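Local coordinates for protein N-acetylglucosaminidase (Paenibacillus barengoltzii, PDB 6INX) that is a family 18 glycoside hydrolase, an N-acetylglucosaminidase that probably cleaves bonds at N-acetylglucosamine in chitin-type sugars or glycans, at residues K127-R138 with G167-D178. Numbering follows the deposited sequence.
Sequences KANFTLLLRTMR and GTEMAEVQRYLD
The backbone oxygen Y176 O is gripped by two nitrogens of R138. R138 NE donates to Y176 O at 2.8 Å. R138 NH2 donates to the same Y176 O at 3.1 Å, less straight. Both come from the same face of the carbonyl plane, while the oxygen lies close to the guanidinium plane. R138 NH2 also forms a salt bridge to D178 OD2 at 2.8 Å, meeting the carboxylate from above its plane. Bends at chi2 (57°) and chi3 (75°) curl the R138 chain round to this turn. D178 OD2 also accepts from L154 N, D178 OD1 is held by H151, and R138 NH1 pairs with D142. An alanine in place of R138 would probably leave Y176 O without both its donors here and deprive D178 OD2 of its arginine salt-bridge partner.

The Y176 ring lies between two arginine chains. R135 CB sits over one face of the Y176 ring, 3.8 Å from its centroid, in a CH-pi contact. R175 CG covers the opposite face, and R175 NE donates to Y176 OH. At the other end, T131 OG1 donates to E169 OE1 at 2.7 Å, on the anti side of the carboxylate, tilted 30° out of its plane. A water donates to K127 O and T131 OG1 and accepts from E169 N, linking helix 126-148 to the N-cap residue of helix 170-173. Between these polar ends, V173 divides its branches: CG1 meets L134 CD1 at 3.6 Å and CG2 meets F130 CD2 at 3.9 Å.

The contact joins neighbouring parts of the outer helical layer of the TIM barrel. In sequence, strand 153-159 and helix 162-166 come between the two segments. L134 and F130 rest on L108 of strand 105-109, L177 packs on strand 153-159, and helix 84-100 covers another side of helix 126-148.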
# COMPACT_ATOMS: atom_id res chain seq x y z
N LYS A 127 0.05 -6.58 -19.58
CA LYS A 127 -0.55 -5.25 -19.68
C LYS A 127 -1.09 -4.99 -21.08
O LYS A 127 -2.24 -4.58 -21.25
CB LYS A 127 0.48 -4.20 -19.26
CG LYS A 127 -0.03 -2.77 -19.32
CD LYS A 127 0.92 -1.84 -18.60
CE LYS A 127 0.49 -0.39 -18.76
NZ LYS A 127 1.35 0.49 -17.92
N ALA A 128 -0.28 -5.25 -22.11
CA ALA A 128 -0.78 -5.12 -23.47
C ALA A 128 -1.70 -6.28 -23.85
O ALA A 128 -2.70 -6.08 -24.53
CB ALA A 128 0.40 -5.02 -24.44
N ASN A 129 -1.39 -7.49 -23.36
CA ASN A 129 -2.13 -8.67 -23.81
C ASN A 129 -3.56 -8.70 -23.28
O ASN A 129 -4.44 -9.26 -23.93
CB ASN A 129 -1.38 -9.95 -23.41
CG ASN A 129 -0.11 -10.15 -24.19
OD1 ASN A 129 0.11 -9.50 -25.21
ND2 ASN A 129 0.75 -11.02 -23.71
N PHE A 130 -3.80 -8.10 -22.10
CA PHE A 130 -5.16 -8.02 -21.56
C PHE A 130 -6.07 -7.22 -22.48
O PHE A 130 -7.21 -7.61 -22.74
CB PHE A 130 -5.08 -7.39 -20.16
CG PHE A 130 -6.38 -7.31 -19.40
CD1 PHE A 130 -7.18 -8.43 -19.19
CD2 PHE A 130 -6.76 -6.11 -18.80
CE1 PHE A 130 -8.34 -8.35 -18.44
CE2 PHE A 130 -7.91 -6.02 -18.05
CZ PHE A 130 -8.71 -7.14 -17.86
N THR A 131 -5.56 -6.10 -23.01
CA THR A 131 -6.35 -5.31 -23.95
C THR A 131 -6.66 -6.12 -25.20
O THR A 131 -7.79 -6.11 -25.69
CB THR A 131 -5.56 -4.07 -24.34
OG1 THR A 131 -5.20 -3.35 -23.15
CG2 THR A 131 -6.41 -3.18 -25.25
N LEU A 132 -5.65 -6.81 -25.74
CA LEU A 132 -5.87 -7.64 -26.93
C LEU A 132 -6.86 -8.76 -26.65
O LEU A 132 -7.70 -9.09 -27.50
CB LEU A 132 -4.55 -8.23 -27.41
CG LEU A 132 -3.44 -7.24 -27.76
CD1 LEU A 132 -2.16 -7.99 -28.11
CD2 LEU A 132 -3.89 -6.32 -28.90
N LEU A 133 -6.76 -9.39 -25.48
CA LEU A 133 -7.70 -10.45 -25.13
C LEU A 133 -9.14 -9.95 -25.11
O LEU A 133 -10.04 -10.58 -25.68
CB LEU A 133 -7.31 -11.05 -23.77
CG LEU A 133 -8.30 -12.04 -23.15
CD1 LEU A 133 -8.39 -13.30 -24.01
CD2 LEU A 133 -7.97 -12.39 -21.68
N LEU A 134 -9.38 -8.82 -24.42
CA LEU A 134 -10.74 -8.31 -24.32
C LEU A 134 -11.26 -7.84 -25.67
O LEU A 134 -12.45 -8.00 -25.97
CB LEU A 134 -10.79 -7.17 -23.29
CG LEU A 134 -10.55 -7.61 -21.85
CD1 LEU A 134 -10.39 -6.40 -20.94
CD2 LEU A 134 -11.68 -8.48 -21.38
N ARG A 135 -10.40 -7.23 -26.48
CA ARG A 135 -10.81 -6.83 -27.83
C ARG A 135 -11.27 -8.04 -28.63
O ARG A 135 -12.32 -8.02 -29.27
CB ARG A 135 -9.65 -6.13 -28.54
CG ARG A 135 -10.01 -5.68 -29.96
CD ARG A 135 -8.82 -5.11 -30.73
NE ARG A 135 -8.04 -4.18 -29.93
CZ ARG A 135 -7.09 -3.39 -30.43
NH1 ARG A 135 -6.83 -3.42 -31.73
NH2 ARG A 135 -6.41 -2.57 -29.64
N THR A 136 -10.49 -9.13 -28.57
CA THR A 136 -10.82 -10.32 -29.34
C THR A 136 -12.10 -10.97 -28.83
O THR A 136 -12.93 -11.44 -29.62
CB THR A 136 -9.65 -11.31 -29.24
OG1 THR A 136 -8.46 -10.67 -29.72
CG2 THR A 136 -9.91 -12.56 -30.05
N MET A 137 -12.28 -11.00 -27.52
CA MET A 137 -13.49 -11.57 -26.95
C MET A 137 -14.71 -10.73 -27.30
O MET A 137 -15.77 -11.27 -27.64
CB MET A 137 -13.34 -11.69 -25.44
CG MET A 137 -12.29 -12.73 -24.99
SD MET A 137 -12.22 -12.92 -23.19
CE MET A 137 -13.92 -13.43 -22.89
N ARG A 138 -14.58 -9.40 -27.23
CA ARG A 138 -15.67 -8.52 -27.62
C ARG A 138 -16.02 -8.70 -29.10
O ARG A 138 -17.20 -8.75 -29.46
CB ARG A 138 -15.32 -7.07 -27.31
CG ARG A 138 -16.23 -6.04 -27.99
CD ARG A 138 -17.69 -6.26 -27.64
NE ARG A 138 -17.97 -5.80 -26.29
CZ ARG A 138 -19.12 -6.01 -25.64
NH1 ARG A 138 -20.11 -6.68 -26.22
NH2 ARG A 138 -19.26 -5.55 -24.41
N GLY A 167 -0.91 -2.26 -14.09
CA GLY A 167 -0.82 -3.49 -14.86
C GLY A 167 -1.77 -3.58 -16.03
O GLY A 167 -1.83 -4.64 -16.67
N THR A 168 -2.50 -2.51 -16.35
CA THR A 168 -3.48 -2.53 -17.43
C THR A 168 -3.42 -1.23 -18.22
O THR A 168 -2.71 -0.28 -17.85
CB THR A 168 -4.90 -2.71 -16.88
OG1 THR A 168 -5.16 -1.66 -15.95
CG2 THR A 168 -5.04 -4.04 -16.16
N GLU A 169 -4.18 -1.19 -19.30
CA GLU A 169 -4.37 -0.00 -20.14
C GLU A 169 -5.85 0.37 -20.09
O GLU A 169 -6.58 0.13 -21.06
CB GLU A 169 -3.94 -0.30 -21.60
CG GLU A 169 -2.52 -0.82 -21.76
CD GLU A 169 -2.21 -1.32 -23.18
OE1 GLU A 169 -3.13 -1.78 -23.91
OE2 GLU A 169 -1.03 -1.26 -23.58
N MET A 170 -6.30 0.93 -18.97
CA MET A 170 -7.74 1.02 -18.72
C MET A 170 -8.46 1.91 -19.73
O MET A 170 -9.63 1.66 -20.03
CB MET A 170 -8.02 1.45 -17.28
CG MET A 170 -7.81 0.34 -16.25
SD MET A 170 -8.66 -1.22 -16.62
CE MET A 170 -10.33 -0.61 -16.84
N ALA A 171 -7.78 2.92 -20.27
CA ALA A 171 -8.43 3.77 -21.26
C ALA A 171 -8.76 2.99 -22.52
O ALA A 171 -9.76 3.28 -23.20
CB ALA A 171 -7.52 4.96 -21.60
N GLU A 172 -7.94 1.99 -22.85
CA GLU A 172 -8.23 1.11 -23.98
C GLU A 172 -9.19 -0.00 -23.58
O GLU A 172 -10.15 -0.30 -24.30
CB GLU A 172 -6.93 0.51 -24.51
CG GLU A 172 -5.92 1.52 -25.03
CD GLU A 172 -6.46 2.34 -26.18
OE1 GLU A 172 -6.34 3.58 -26.13
OE2 GLU A 172 -7.02 1.75 -27.13
N VAL A 173 -8.92 -0.64 -22.44
CA VAL A 173 -9.74 -1.75 -21.95
C VAL A 173 -11.22 -1.37 -21.91
O VAL A 173 -12.09 -2.14 -22.34
CB VAL A 173 -9.24 -2.16 -20.55
CG1 VAL A 173 -10.28 -2.97 -19.80
CG2 VAL A 173 -7.90 -2.91 -20.66
N GLN A 174 -11.53 -0.17 -21.40
CA GLN A 174 -12.93 0.18 -21.15
C GLN A 174 -13.76 0.19 -22.43
O GLN A 174 -14.98 -0.04 -22.38
CB GLN A 174 -13.04 1.52 -20.42
CG GLN A 174 -12.48 2.70 -21.20
CD GLN A 174 -13.49 3.31 -22.17
OE1 GLN A 174 -14.69 3.10 -22.05
NE2 GLN A 174 -12.99 4.06 -23.14
N ARG A 175 -13.13 0.45 -23.58
CA ARG A 175 -13.86 0.58 -24.83
C ARG A 175 -14.59 -0.70 -25.20
O ARG A 175 -15.62 -0.65 -25.88
CB ARG A 175 -12.88 1.02 -25.93
CG ARG A 175 -12.99 0.28 -27.24
CD ARG A 175 -11.84 0.69 -28.17
NE ARG A 175 -11.85 -0.07 -29.42
CZ ARG A 175 -12.48 0.31 -30.52
NH1 ARG A 175 -13.17 1.44 -30.54
NH2 ARG A 175 -12.43 -0.45 -31.61
N TYR A 176 -14.10 -1.85 -24.74
CA TYR A 176 -14.67 -3.14 -25.12
C TYR A 176 -15.68 -3.67 -24.10
O TYR A 176 -16.26 -4.73 -24.33
CB TYR A 176 -13.55 -4.16 -25.32
CG TYR A 176 -12.54 -3.64 -26.29
CD1 TYR A 176 -12.87 -3.47 -27.62
CD2 TYR A 176 -11.27 -3.27 -25.87
CE1 TYR A 176 -11.95 -2.96 -28.52
CE2 TYR A 176 -10.35 -2.76 -26.76
CZ TYR A 176 -10.70 -2.61 -28.08
OH TYR A 176 -9.79 -2.10 -28.97
N LEU A 177 -15.94 -2.93 -23.03
CA LEU A 177 -16.71 -3.43 -21.90
C LEU A 177 -18.01 -2.66 -21.72
O LEU A 177 -18.05 -1.43 -21.91
CB LEU A 177 -15.91 -3.30 -20.62
CG LEU A 177 -14.54 -3.98 -20.65
CD1 LEU A 177 -13.87 -3.76 -19.32
CD2 LEU A 177 -14.69 -5.46 -21.00
N ASP A 178 -19.06 -3.37 -21.33
CA ASP A 178 -20.30 -2.70 -20.96
C ASP A 178 -20.12 -1.91 -19.67
O ASP A 178 -20.65 -0.80 -19.53
CB ASP A 178 -21.43 -3.72 -20.79
CG ASP A 178 -21.80 -4.38 -22.10
OD1 ASP A 178 -22.70 -3.87 -22.79
OD2 ASP A 178 -21.19 -5.40 -22.45
O HOH W 1 -4.72 -3.76 -20.44
O HOH W 2 -0.96 2.11 -16.85